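Lysine/ornithine decarboxylase (Vibrio vulnificus, PDB 2PLJ) decarboxylates lysine and ornithine with the help of pyridoxal phosphate, giving cadaverine and putrescine. Local coordinates at residues M265-D268 with Q269-A272; P372-N375 with N376-V380. All coordinates share one frame; numbering follows the deposited sequence. Where two conformers were deposited one is given.

Overall arrangement
Contact 1, at 265-272, comes first along the chain and builds the start of helix 267-278, which joins strands 249-251 and 286-289 of the parallel eight-stranded sheet, the beta/alpha barrel of this decarboxylase. Contact 2, at 372-380, follows much later, in the mixed sheet that makes up the beta-barrel part of the subunit; it lies where the chain passes from strand 369-372 to strand 379-382. The two belong to different sheets: the centres of contact 1 and contact 2 are about 38 Å apart, and the nearest atoms of contact 1 and contact 2 about 26 Å. In contact 1 the side chain of Phe-270 lies about 10 Å from the bound putrescine adduct, near but not touching it, whereas contact 2 reaches the second subunit through Asn-376.

Contact 1: residues M265-D268 with Q269-A272; sequences MPID and QFCA
Phe-270 carries its CG anti to the backbone N (chi1 -169°), and Met-265, extended as far as SD, bends at its last torsion (chi3 -61°); SD is laid against the backbone of Phe-270, while CB faces the ring edge. The sulfur lies 3.7 Å from Phe-270 CA and stands oblique to the ring, 5.5 Å from SD to the centroid, a Met-aromatic contact. Met-265 CB comes up at the ring edge, 4.2 Å from Phe-270 CD1. A long, unbranched methionine suits this place because it can lie along the first turn of a helix.

Pro-266 is the N-cap of helix 267-278, the helical link of a beta-alpha-beta unit in the beta/alpha barrel. Having no N-H, a proline loses nothing there, while its carbonyl opens the helical bonding: Phe-270 N reaches Pro-266 O at 2.9 Å, nearly straight at 167°. Cys-271 N follows with a bond to Ile-267 O. The amide end of Gln-269 lies against CG and CD of the Pro-266 ring, OE1 3.7 Å from Pro-266 CD and NE2 near CG.

Ile-267 turns its CD1 onto the thiol of Cys-271, 3.8 Å from SG, and both residues pack against Ala-75 at the end of helix 62-75; a small, only weakly polar thiol suits this close approach. The Phe-270 ring, buried, rests on Pro-222 and Pro-257.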
loop_
_atom_site.group_PDB
_atom_site.type_symbol
_atom_site.label_atom_id
_atom_site.label_comp_id
_atom_site.label_asym_id
_atom_site.label_seq_id
_atom_site.Cartn_x
_atom_site.Cartn_y
_atom_site.Cartn_z
ATOM N N MET A 265 -13.821 -16.513 18.949
ATOM C CA MET A 265 -14.700 -16.535 20.104
ATOM C C MET A 265 -15.756 -15.436 19.986
ATOM O O MET A 265 -15.409 -14.281 19.696
ATOM C CB MET A 265 -13.878 -16.313 21.369
ATOM C CG MET A 265 -14.368 -17.038 22.578
ATOM S SD MET A 265 -13.298 -16.589 23.957
ATOM C CE MET A 265 -11.717 -17.185 23.371
ATOM N N PRO A 266 -17.042 -15.782 20.189
ATOM C CA PRO A 266 -18.122 -14.786 20.248
ATOM C C PRO A 266 -17.794 -13.655 21.234
ATOM O O PRO A 266 -17.177 -13.910 22.288
ATOM C CB PRO A 266 -19.306 -15.597 20.755
ATOM C CG PRO A 266 -19.041 -16.993 20.237
ATOM C CD PRO A 266 -17.554 -17.162 20.362
ATOM N N ILE A 267 -18.213 -12.436 20.909
ATOM C CA ILE A 267 -17.726 -11.258 21.647
ATOM C C ILE A 267 -18.087 -11.296 23.160
ATOM O O ILE A 267 -17.266 -10.884 23.985
ATOM C CB ILE A 267 -18.096 -9.914 20.957
ATOM C CG1 ILE A 267 -17.266 -8.762 21.537
ATOM C CG2 ILE A 267 -19.631 -9.642 21.015
ATOM C CD1 ILE A 267 -15.750 -8.936 21.382
ATOM N N ASP A 268 -19.294 -11.766 23.505
ATOM C CA ASP A 268 -19.680 -11.880 24.948
ATOM C C ASP A 268 -18.740 -12.782 25.720
ATOM O O ASP A 268 -18.280 -12.428 26.819
ATOM C CB ASP A 268 -21.106 -12.383 25.181
ATOM C CG ASP A 268 -22.145 -11.494 24.579
ATOM O OD1 ASP A 268 -21.869 -10.292 24.420
ATOM O OD2 ASP A 268 -23.248 -12.010 24.290
ATOM N N GLN A 269 -18.466 -13.950 25.142
ATOM C CA GLN A 269 -17.591 -14.947 25.767
ATOM C C GLN A 269 -16.159 -14.428 25.850
ATOM O O GLN A 269 -15.485 -14.612 26.887
ATOM C CB GLN A 269 -17.631 -16.258 24.998
ATOM C CG GLN A 269 -18.940 -16.995 25.132
ATOM C CD GLN A 269 -19.060 -18.087 24.096
ATOM O OE1 GLN A 269 -18.060 -18.714 23.707
ATOM N NE2 GLN A 269 -20.283 -18.311 23.622
ATOM N N PHE A 270 -15.726 -13.769 24.770
ATOM C CA PHE A 270 -14.416 -13.124 24.720
ATOM C C PHE A 270 -14.241 -12.135 25.844
ATOM O O PHE A 270 -13.214 -12.166 26.525
ATOM C CB PHE A 270 -14.209 -12.423 23.376
ATOM C CG PHE A 270 -12.807 -11.969 23.149
ATOM C CD1 PHE A 270 -11.882 -12.821 22.523
ATOM C CD2 PHE A 270 -12.413 -10.675 23.516
ATOM C CE1 PHE A 270 -10.579 -12.403 22.267
ATOM C CE2 PHE A 270 -11.123 -10.226 23.263
ATOM C CZ PHE A 270 -10.194 -11.074 22.625
ATOM N N CYS A 271 -15.256 -11.300 26.079
ATOM C CA CYS A 271 -15.130 -10.203 27.054
ATOM C C CYS A 271 -15.394 -10.603 28.510
ATOM O O CYS A 271 -15.079 -9.833 29.410
ATOM C CB CYS A 271 -16.004 -9.020 26.653
ATOM S SG CYS A 271 -15.419 -8.258 25.098
ATOM N N ALA A 272 -16.031 -11.755 28.707
ATOM C CA ALA A 272 -16.336 -12.286 30.054
ATOM C C ALA A 272 -15.132 -12.196 31.024
ATOM O O ALA A 272 -15.254 -11.565 32.093
ATOM C CB ALA A 272 -16.911 -13.731 29.957
#

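Contact 2: residues P372-N375 with N376-V380; sequences PKLN and NGDLV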
loop_
_atom_site.group_PDB
_atom_site.type_symbol
_atom_site.label_atom_id
_atom_site.label_comp_id
_atom_site.label_asym_id
_atom_site.label_seq_id
_atom_site.Cartn_x
_atom_site.Cartn_y
_atom_site.Cartn_z
ATOM N N PRO A 372 -16.474 -21.721 -10.271
ATOM C CA PRO A 372 -17.125 -22.011 -11.535
ATOM C C PRO A 372 -16.470 -21.189 -12.659
ATOM O O PRO A 372 -15.777 -20.189 -12.385
ATOM C CB PRO A 372 -18.581 -21.579 -11.298
ATOM C CG PRO A 372 -18.550 -20.684 -10.150
ATOM C CD PRO A 372 -17.376 -21.058 -9.305
ATOM N N LYS A 373 -16.651 -21.626 -13.900
ATOM C CA LYS A 373 -16.166 -20.860 -15.043
ATOM C C LYS A 373 -16.824 -19.474 -15.076
ATOM O O LYS A 373 -18.052 -19.363 -15.065
ATOM C CB LYS A 373 -16.409 -21.611 -16.364
ATOM C CG LYS A 373 -15.977 -20.857 -17.621
ATOM C CD LYS A 373 -14.478 -20.518 -17.614
ATOM C CE LYS A 373 -14.012 -19.912 -18.944
ATOM N NZ LYS A 373 -14.635 -18.599 -19.332
ATOM N N LEU A 374 -15.987 -18.440 -15.093
ATOM C CA LEU A 374 -16.450 -17.056 -15.169
ATOM C C LEU A 374 -16.179 -16.441 -16.533
ATOM O O LEU A 374 -15.161 -16.743 -17.165
ATOM C CB LEU A 374 -15.729 -16.215 -14.119
ATOM C CG LEU A 374 -15.831 -16.706 -12.673
ATOM C CD1 LEU A 374 -15.003 -15.769 -11.810
ATOM C CD2 LEU A 374 -17.293 -16.776 -12.227
ATOM N N ASN A 375 -17.094 -15.582 -16.974
ATOM C CA ASN A 375 -16.892 -14.736 -18.146
ATOM C C ASN A 375 -16.291 -13.385 -17.744
ATOM O O ASN A 375 -16.459 -12.932 -16.593
ATOM C CB ASN A 375 -18.234 -14.470 -18.823
ATOM C CG ASN A 375 -18.898 -15.734 -19.334
ATOM O OD1 ASN A 375 -20.097 -15.923 -19.152
ATOM N ND2 ASN A 375 -18.131 -16.595 -19.978
ATOM N N ASN A 376 -15.640 -12.711 -18.691
ATOM C CA ASN A 376 -15.225 -11.335 -18.427
ATOM C C ASN A 376 -16.451 -10.537 -18.021
ATOM O O ASN A 376 -17.554 -10.726 -18.592
ATOM C CB ASN A 376 -14.554 -10.685 -19.642
ATOM C CG ASN A 376 -13.258 -11.384 -20.047
ATOM O OD1 ASN A 376 -12.685 -12.180 -19.282
ATOM N ND2 ASN A 376 -12.794 -11.093 -21.261
ATOM N N GLY A 377 -16.244 -9.663 -17.041
ATOM C CA GLY A 377 -17.309 -8.876 -16.424
ATOM C C GLY A 377 -18.009 -9.539 -15.246
ATOM O O GLY A 377 -18.730 -8.852 -14.500
ATOM N N ASP A 378 -17.823 -10.849 -15.053
ATOM C CA ASP A 378 -18.416 -11.523 -13.874
ATOM C C ASP A 378 -17.809 -11.023 -12.557
ATOM O O ASP A 378 -16.670 -10.555 -12.528
ATOM C CB ASP A 378 -18.298 -13.045 -13.945
ATOM C CG ASP A 378 -19.375 -13.681 -14.847
ATOM O OD1 ASP A 378 -20.406 -13.010 -15.116
ATOM O OD2 ASP A 378 -19.192 -14.846 -15.262
ATOM N N LEU A 379 -18.572 -11.170 -11.477
ATOM C CA LEU A 379 -18.205 -10.563 -10.173
ATOM C C LEU A 379 -17.626 -11.529 -9.143
ATOM O O LEU A 379 -18.087 -12.682 -8.996
ATOM C CB LEU A 379 -19.406 -9.838 -9.585
ATOM C CG LEU A 379 -20.110 -8.833 -10.498
ATOM C CD1 LEU A 379 -21.243 -8.131 -9.752
ATOM C CD2 LEU A 379 -19.113 -7.828 -11.077
ATOM N N VAL A 380 -16.647 -11.000 -8.400
ATOM C CA VAL A 380 -15.993 -11.688 -7.301
ATOM C C VAL A 380 -16.223 -10.826 -6.065
ATOM O O VAL A 380 -15.967 -9.617 -6.091
ATOM C CB VAL A 380 -14.491 -11.887 -7.563
ATOM C CG1 VAL A 380 -13.790 -12.461 -6.324
ATOM C CG2 VAL A 380 -14.301 -12.805 -8.780
#
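Asp-378 closes a type II beta turn that begins at Asn-375, and its side chain reaches back over the turn to the residues that enter it. The turn lies in the loop that carries the chain from strand 369-372 to strand 379-382 of the mixed beta-barrel sheet. Its backbone bond runs from Asp-378 N to Asn-375 O at 2.9 Å, and Gly-377 occupies the third position with a positive phi of 88°, a backbone conformation in which a beta-carbon would collide with the carbonyl oxygen of Asn-376.

From the backbone, Asp-378 CB sets out toward the incoming chain, lying 3.2 Å from Asn-375 O and 4.1 Å from Leu-374 CB. With CG anti to the carbonyl carbon (chi1 -80°), Asp-378 CG comes 3.7 Å from Asn-375 N. At the tip, OD2 accepts the N-H of Asn-375 at 2.8 Å, met from above the carboxylate plane rather than within it, and also touches Leu-374 CA. The same oxygen forms a salt bridge with Lys-344, so a cation and a peptide N-H share it, which would be expected to stabilise the negative charge. Aspartate suits the place because its short arm is long enough to bond the N-H of the turn's first residue, three positions back. Asn-375 lies alongside, its amide plane 39° from the carboxylate.

Leu-374 CD1 lies 4.3 Å from Val-380 CG2, and both residues are buried, Leu-374 against Val-306 and Val-380 against Leu-320 and Leu-354; branched apolar side chains suit such surroundings. Asn-376 projects from the turn and hydrogen-bonds through ND2 to Asn-154 of the second subunit. In the loop before the turn Lys-373 curls forward, NZ donating a hydrogen bond of 2.9 Å to Leu-374 O from above the carbonyl plane, with Gln-309 OE1 as a further partner of NZ.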